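Local coordinates for periplasmic binding protein (Mycobacterium smegmatis, PDB 4MDY) that probably binds an iron-containing solute outside the cell membrane and delivers it to an ABC transporter for import, at residues F200-M204 / V282-P287. Numbering follows the deposited sequence.
Sequences FLTQM and VADQLP
Helix 199-203 and Met204 face the C-terminal helix 279-294 at Val282 to Pro287, and Met204 CA lies 8.6 Å from Pro287 CA. No hydrogen bond crosses between them, and the touching side chains are buried and apolar. Phe200 CE2 lies 3.7 Å from Val282 CG1, which approaches the ring obliquely. Leu286 CD2 meets the same ring at its edge, 3.8 Å from Phe200 CE2. Leu201 CG sits over one face of the Phe200 ring, offset toward its rim, and Leu201 CD2 reaches Leu286 CD2 at 4.1 Å. Met204, a selenomethionine, reaches across with an extended chain (chi2 180°, chi3 -174°). This shape brings its CE methyl among Val282, Ala283, Leu286 and Pro287, with Met204 CE 4.2 Å from Pro287 CG. Helix 279-294 is kinked at Pro287, whose N makes no hydrogen bond to the preceding turn. Helix 148-168 adds Val165 against both Met204 and Pro287, while helix 265-273 packs on Val282. Leu201 also touches Val208 of the edge strand 207-208. The contact is buried apolar packing in the C-terminal alpha/beta lobe, beside helix 148-168; a long helix joining two lobes is characteristic of the iron and vitamin B12 binding proteins of solute-binding protein family 8.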
loop_
_atom_site.group_PDB
_atom_site.type_symbol
_atom_site.label_atom_id
_atom_site.label_comp_id
_atom_site.label_asym_id
_atom_site.label_seq_id
_atom_site.Cartn_x
_atom_site.Cartn_y
_atom_site.Cartn_z
ATOM N N PHE A 200 9.999 5.003 -1.698
ATOM C CA PHE A 200 9.486 6.329 -2.000
ATOM C C PHE A 200 10.207 7.419 -1.205
ATOM O O PHE A 200 10.404 8.506 -1.719
ATOM C CB PHE A 200 7.965 6.413 -1.815
ATOM C CG PHE A 200 7.512 6.524 -0.390
ATOM C CD1 PHE A 200 7.352 5.390 0.401
ATOM C CD2 PHE A 200 7.201 7.761 0.154
ATOM C CE1 PHE A 200 6.913 5.498 1.710
ATOM C CE2 PHE A 200 6.750 7.871 1.459
ATOM C CZ PHE A 200 6.605 6.741 2.239
ATOM N N LEU A 201 10.616 7.112 0.024
ATOM C CA LEU A 201 11.346 8.070 0.850
ATOM C C LEU A 201 12.751 8.288 0.305
ATOM O O LEU A 201 13.216 9.433 0.212
ATOM C CB LEU A 201 11.415 7.602 2.301
ATOM C CG LEU A 201 10.075 7.512 3.038
ATOM C CD1 LEU A 201 10.257 6.780 4.355
ATOM C CD2 LEU A 201 9.481 8.891 3.267
ATOM N N THR A 202 13.411 7.191 -0.054
ATOM C CA THR A 202 14.743 7.225 -0.647
ATOM C C THR A 202 14.732 8.015 -1.964
ATOM O O THR A 202 15.639 8.813 -2.223
ATOM C CB THR A 202 15.281 5.789 -0.858
ATOM O OG1 THR A 202 15.419 5.145 0.416
ATOM C CG2 THR A 202 16.640 5.787 -1.560
ATOM N N GLN A 203 13.698 7.801 -2.776
ATOM C CA GLN A 203 13.533 8.504 -4.062
ATOM C C GLN A 203 13.335 10.014 -3.901
ATOM O O GLN A 203 13.674 10.787 -4.798
ATOM C CB GLN A 203 12.330 7.955 -4.829
ATOM C CG GLN A 203 12.504 6.581 -5.450
ATOM C CD GLN A 203 11.208 6.095 -6.097
ATOM O OE1 GLN A 203 10.265 5.704 -5.409
ATOM N NE2 GLN A 203 11.150 6.136 -7.420
HETATM N N MSE A 204 12.771 10.424 -2.767
HETATM C CA MSE A 204 12.621 11.846 -2.446
HETATM C C MSE A 204 13.902 12.466 -1.933
HETATM O O MSE A 204 13.951 13.676 -1.706
HETATM C CB MSE A 204 11.548 12.021 -1.373
HETATM C CG MSE A 204 10.134 11.824 -1.897
HETATM SE SE MSE A 204 8.937 12.084 -0.354
HETATM C CE MSE A 204 7.166 11.620 -1.064
ATOM N N VAL A 282 0.583 10.724 -1.667
ATOM C CA VAL A 282 1.768 10.821 -0.815
ATOM C C VAL A 282 2.707 11.901 -1.355
ATOM O O VAL A 282 3.214 12.721 -0.586
ATOM C CB VAL A 282 2.506 9.465 -0.696
ATOM C CG1 VAL A 282 3.767 9.594 0.150
ATOM C CG2 VAL A 282 1.581 8.387 -0.129
ATOM N N ALA A 283 2.918 11.920 -2.671
ATOM C CA ALA A 283 3.799 12.920 -3.285
ATOM C C ALA A 283 3.231 14.342 -3.141
ATOM O O ALA A 283 3.988 15.309 -3.093
ATOM C CB ALA A 283 4.062 12.588 -4.747
ATOM N N ASP A 284 1.909 14.469 -3.061
ATOM C CA ASP A 284 1.281 15.775 -2.836
ATOM C C ASP A 284 1.418 16.227 -1.390
ATOM O O ASP A 284 1.853 17.349 -1.130
ATOM C CB ASP A 284 -0.208 15.752 -3.198
ATOM C CG ASP A 284 -0.462 15.967 -4.673
ATOM O OD1 ASP A 284 0.438 16.467 -5.379
ATOM O OD2 ASP A 284 -1.576 15.644 -5.129
ATOM N N GLN A 285 1.038 15.356 -0.455
ATOM C CA GLN A 285 0.791 15.780 0.932
ATOM C C GLN A 285 1.982 15.632 1.886
ATOM O O GLN A 285 2.090 16.384 2.859
ATOM C CB GLN A 285 -0.419 15.040 1.503
ATOM C CG GLN A 285 -1.703 15.295 0.728
ATOM C CD GLN A 285 -2.950 14.761 1.421
ATOM O OE1 GLN A 285 -2.957 14.514 2.630
ATOM N NE2 GLN A 285 -4.029 14.603 0.651
ATOM N N LEU A 286 2.865 14.671 1.634
ATOM C CA LEU A 286 3.992 14.448 2.542
ATOM C C LEU A 286 5.098 15.495 2.421
ATOM O O LEU A 286 5.641 15.913 3.444
ATOM C CB LEU A 286 4.575 13.032 2.392
ATOM C CG LEU A 286 5.684 12.642 3.390
ATOM C CD1 LEU A 286 5.262 12.845 4.842
ATOM C CD2 LEU A 286 6.117 11.202 3.166
ATOM N N PRO A 287 5.463 15.906 1.186
ATOM C CA PRO A 287 6.580 16.857 1.130
ATOM C C PRO A 287 6.379 18.183 1.880
ATOM O O PRO A 287 7.316 18.645 2.517
ATOM C CB PRO A 287 6.803 17.057 -0.372
ATOM C CG PRO A 287 6.355 15.750 -0.968
ATOM C CD PRO A 287 5.151 15.367 -0.152
#